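Local coordinates for protein intracellular serine protease (Bacillus licheniformis, PDB 4ZOQ) that cleaves peptide bonds sequence-specifically as a lanthipeptide protease of the subtilase family, probably through a serine charge-relay system, at residues B[306-309]-B[310-314]; B[151-154]-B[155-159]. All coordinates share one frame; numbering follows the deposited sequence.

Contact 1 (B[306-309]-B[310-314])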
# COMPACT_ATOMS: atom_id res chain seq x y z
N VAL B 306 13.00 -11.87 3.75
CA VAL B 306 12.38 -10.79 4.52
C VAL B 306 11.03 -11.25 5.05
O VAL B 306 10.73 -11.03 6.22
CB VAL B 306 12.23 -9.53 3.69
CG1 VAL B 306 11.65 -8.42 4.54
CG2 VAL B 306 13.59 -9.12 3.16
N HIS B 307 10.25 -11.90 4.20
CA HIS B 307 8.94 -12.42 4.58
C HIS B 307 9.09 -13.38 5.75
O HIS B 307 8.27 -13.39 6.69
CB HIS B 307 8.27 -13.11 3.39
CG HIS B 307 6.85 -13.52 3.65
ND1 HIS B 307 6.51 -14.59 4.45
CD2 HIS B 307 5.68 -13.02 3.18
CE1 HIS B 307 5.20 -14.72 4.49
NE2 HIS B 307 4.67 -13.77 3.73
N HIS B 308 10.14 -14.19 5.69
CA HIS B 308 10.42 -15.16 6.74
C HIS B 308 10.69 -14.44 8.08
O HIS B 308 10.18 -14.84 9.12
CB HIS B 308 11.61 -16.06 6.36
CG HIS B 308 11.89 -17.13 7.35
ND1 HIS B 308 11.17 -18.30 7.41
CD2 HIS B 308 12.77 -17.18 8.39
CE1 HIS B 308 11.60 -19.03 8.42
NE2 HIS B 308 12.57 -18.38 9.02
N ILE B 309 11.49 -13.39 8.05
CA ILE B 309 11.76 -12.64 9.26
C ILE B 309 10.47 -11.99 9.82
O ILE B 309 10.22 -12.08 11.03
CB ILE B 309 12.84 -11.58 8.99
CG1 ILE B 309 14.15 -12.30 8.72
CG2 ILE B 309 12.99 -10.65 10.18
CD1 ILE B 309 15.20 -11.45 8.08
N LEU B 310 9.63 -11.42 8.96
CA LEU B 310 8.35 -10.83 9.38
C LEU B 310 7.47 -11.86 10.03
O LEU B 310 6.86 -11.61 11.08
CB LEU B 310 7.59 -10.23 8.18
CG LEU B 310 8.28 -9.01 7.57
CD1 LEU B 310 7.62 -8.52 6.31
CD2 LEU B 310 8.26 -7.89 8.62
N ARG B 311 7.40 -13.02 9.39
CA ARG B 311 6.54 -14.09 9.87
C ARG B 311 6.98 -14.62 11.25
O ARG B 311 6.17 -14.69 12.16
CB ARG B 311 6.48 -15.20 8.84
CG ARG B 311 5.77 -16.45 9.31
CD ARG B 311 5.55 -17.39 8.15
NE ARG B 311 6.73 -18.19 7.84
CZ ARG B 311 7.08 -19.32 8.46
NH1 ARG B 311 6.37 -19.79 9.48
NH2 ARG B 311 8.18 -19.96 8.06
N LYS B 312 8.25 -14.89 11.44
CA LYS B 312 8.68 -15.47 12.71
C LYS B 312 8.69 -14.47 13.86
O LYS B 312 8.63 -14.87 15.02
CB LYS B 312 10.07 -16.08 12.57
CG LYS B 312 10.10 -17.32 11.72
CD LYS B 312 9.63 -18.50 12.60
CE LYS B 312 9.94 -19.86 11.98
NZ LYS B 312 9.02 -20.90 12.52
N SER B 313 8.72 -13.17 13.57
CA SER B 313 8.75 -12.19 14.64
C SER B 313 7.35 -11.66 15.02
O SER B 313 7.21 -10.86 15.95
CB SER B 313 9.68 -11.03 14.26
OG SER B 313 9.29 -10.40 13.06
N ALA B 314 6.35 -12.05 14.27
CA ALA B 314 5.00 -11.55 14.52
C ALA B 314 4.42 -12.09 15.82
O ALA B 314 4.65 -13.21 16.19
CB ALA B 314 4.07 -11.90 13.34

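Contact 2 (B[151-154]-B[155-159])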
# COMPACT_ATOMS: atom_id res chain seq x y z
N LEU B 151 -9.44 -8.73 -15.34
CA LEU B 151 -8.79 -7.73 -14.49
C LEU B 151 -7.91 -8.41 -13.43
O LEU B 151 -6.79 -7.96 -13.17
CB LEU B 151 -9.83 -6.83 -13.81
CG LEU B 151 -9.30 -5.63 -13.03
CD1 LEU B 151 -8.73 -4.61 -13.97
CD2 LEU B 151 -10.39 -5.00 -12.15
N MET B 152 -8.42 -9.48 -12.83
CA MET B 152 -7.66 -10.19 -11.81
C MET B 152 -6.45 -10.86 -12.42
O MET B 152 -5.37 -10.90 -11.82
CB MET B 152 -8.54 -11.21 -11.08
CG MET B 152 -7.80 -12.02 -10.01
SD MET B 152 -8.95 -12.73 -8.81
CE MET B 152 -7.86 -13.66 -7.73
N LYS B 153 -6.64 -11.40 -13.62
CA LYS B 153 -5.58 -12.08 -14.35
C LYS B 153 -4.44 -11.11 -14.66
O LYS B 153 -3.25 -11.45 -14.55
CB LYS B 153 -6.15 -12.66 -15.65
CG LYS B 153 -5.16 -13.39 -16.54
CD LYS B 153 -5.90 -13.97 -17.72
CE LYS B 153 -5.01 -14.85 -18.58
NZ LYS B 153 -5.79 -15.28 -19.78
N ALA B 154 -4.83 -9.91 -15.06
CA ALA B 154 -3.87 -8.85 -15.36
C ALA B 154 -3.12 -8.48 -14.10
O ALA B 154 -1.89 -8.31 -14.09
CB ALA B 154 -4.60 -7.62 -15.92
N TYR B 155 -3.90 -8.38 -13.03
CA TYR B 155 -3.42 -7.84 -11.78
C TYR B 155 -2.43 -8.85 -11.19
O TYR B 155 -1.41 -8.48 -10.59
CB TYR B 155 -4.58 -7.65 -10.83
CG TYR B 155 -4.50 -6.42 -10.05
CD1 TYR B 155 -5.65 -5.68 -9.79
CD2 TYR B 155 -3.27 -5.90 -9.68
CE1 TYR B 155 -5.59 -4.51 -9.08
CE2 TYR B 155 -3.19 -4.73 -8.98
CZ TYR B 155 -4.36 -4.04 -8.69
OH TYR B 155 -4.34 -2.86 -7.99
N GLN B 156 -2.72 -10.12 -11.44
CA GLN B 156 -1.88 -11.21 -10.97
C GLN B 156 -0.53 -11.20 -11.70
O GLN B 156 0.50 -11.57 -11.13
CB GLN B 156 -2.61 -12.55 -11.15
CG GLN B 156 -1.94 -13.73 -10.52
CD GLN B 156 -1.73 -13.57 -9.00
OE1 GLN B 156 -2.68 -13.61 -8.21
NE2 GLN B 156 -0.47 -13.38 -8.60
N ARG B 157 -0.52 -10.74 -12.95
CA ARG B 157 0.72 -10.72 -13.70
C ARG B 157 1.63 -9.65 -13.15
O ARG B 157 2.83 -9.86 -13.01
CB ARG B 157 0.45 -10.45 -15.18
CG ARG B 157 -0.12 -11.60 -15.95
CD ARG B 157 -0.26 -11.21 -17.42
NE ARG B 157 -0.90 -12.26 -18.21
CZ ARG B 157 -1.11 -12.19 -19.53
NH1 ARG B 157 -0.77 -11.10 -20.20
NH2 ARG B 157 -1.67 -13.21 -20.16
N ALA B 158 1.05 -8.52 -12.76
CA ALA B 158 1.80 -7.46 -12.10
C ALA B 158 2.43 -7.97 -10.82
O ALA B 158 3.62 -7.72 -10.55
CB ALA B 158 0.89 -6.27 -11.81
N ALA B 159 1.66 -8.72 -10.05
CA ALA B 159 2.15 -9.26 -8.79
C ALA B 159 3.26 -10.27 -9.04
O ALA B 159 4.27 -10.31 -8.30
CB ALA B 159 1.01 -9.88 -7.99

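Contact 1 (B[306-309]-B[310-314])
L310, R311 and K312 donate their backbone N-H groups to the carbonyls of V306, H307 and H308, the i to i+4 pattern of an alpha helix; L310 N to V306 O measures 3.0 Å. I309 O is gripped twice, by S313 N at 3.1 Å and by S313 OG at 2.8 Å, and the two donors arrive from opposite faces of the carbonyl plane. The serine hydroxyl can fold back this way because chi1 (58°) sets it between its own backbone N and carbonyl carbon. These turns belong to helix 303-313, which packs in the subtilase fold against helix 275-297 and strand 168-172. V306 and L310 look into that interface and lie buried, V306 CG1 standing 4.4 Å from L310 CD1. The outer side is polar. K312 CG sits over one face of the H308 ring in a CH-pi contact, 4.1 Å from the centroid and offset toward the rim. R311 comes to the same ring obliquely, out beyond its ND1 and CE1 atoms. Its chain bends at chi3 (82°) and brings NH2 to 3.5 Å from H308 ND1, with guanidinium and ring planes 76° apart. H307 turns elsewhere: its NE2 is hydrogen-bonded to E222, while ND1 stays 4.4 Å from R311 CB.

Contact 2 (B[151-154]-B[155-159])
K153 and R157 lie side by side, and K153 CE comes at a slant to the R157 guanidinium, 4.0 Å from NH2. The Y155 ring also takes its local neighbour obliquely: L151 O is 4.2 Å from Y155 CG and 3.2 Å from Y155 CB. I119 and M120 of helix 116-128, with L192, P193 and L196, pack around this buried ring. Q156 CB rests 3.3 Å from M152 O, but the chain then bends at chi2 (58°) and carries the amide away, where NE2 is hydrogen-bonded to N160 and to the carbonyl of K197.

Both charged chains are extended and point the same way. K153 NZ stays 4.6 Å from R157 NH2, so the like charges are near without touching. R157 NH1 is hydrogen-bonded to the carbonyls of I61 and L35 of the second chain, whose L34 packs on both K153 and R157. Were R157 an alanine, the carbonyls of I61 and L35 in the other chain would probably lose this donor, and K153 would lose the chain that runs beside it. On the backbone, M152 O accepts from Q156 N at 2.8 Å. R157 N divides its hydrogen between K153 O, at 3.2 Å, and a weak bond to A154 O, which also accepts from A158 N. Here helix 146-164 faces helix 116-128 on one side and the second chain on another, consistent with the paired surface helices on which subtilisin propeptides dock.

From the N terminus, contact 2 comes first, within helix 146-164. Contact 1 follows much later, within helix 303-313. Neither closes a loop, since each joins consecutive turns of a single helix; they run in series and neither nest nor cross. Their centres are 25 Å apart and their nearest atoms about 12 Å, so they do not touch. After helix 146-164 the chain soon enters strand 168-172, on which helix 303-313 later packs. Contact 2 lies at the junction with helix 116-128 and the second chain, whereas contact 1 joins the C-terminal helices 275-297 and 333-338 to the central sheet.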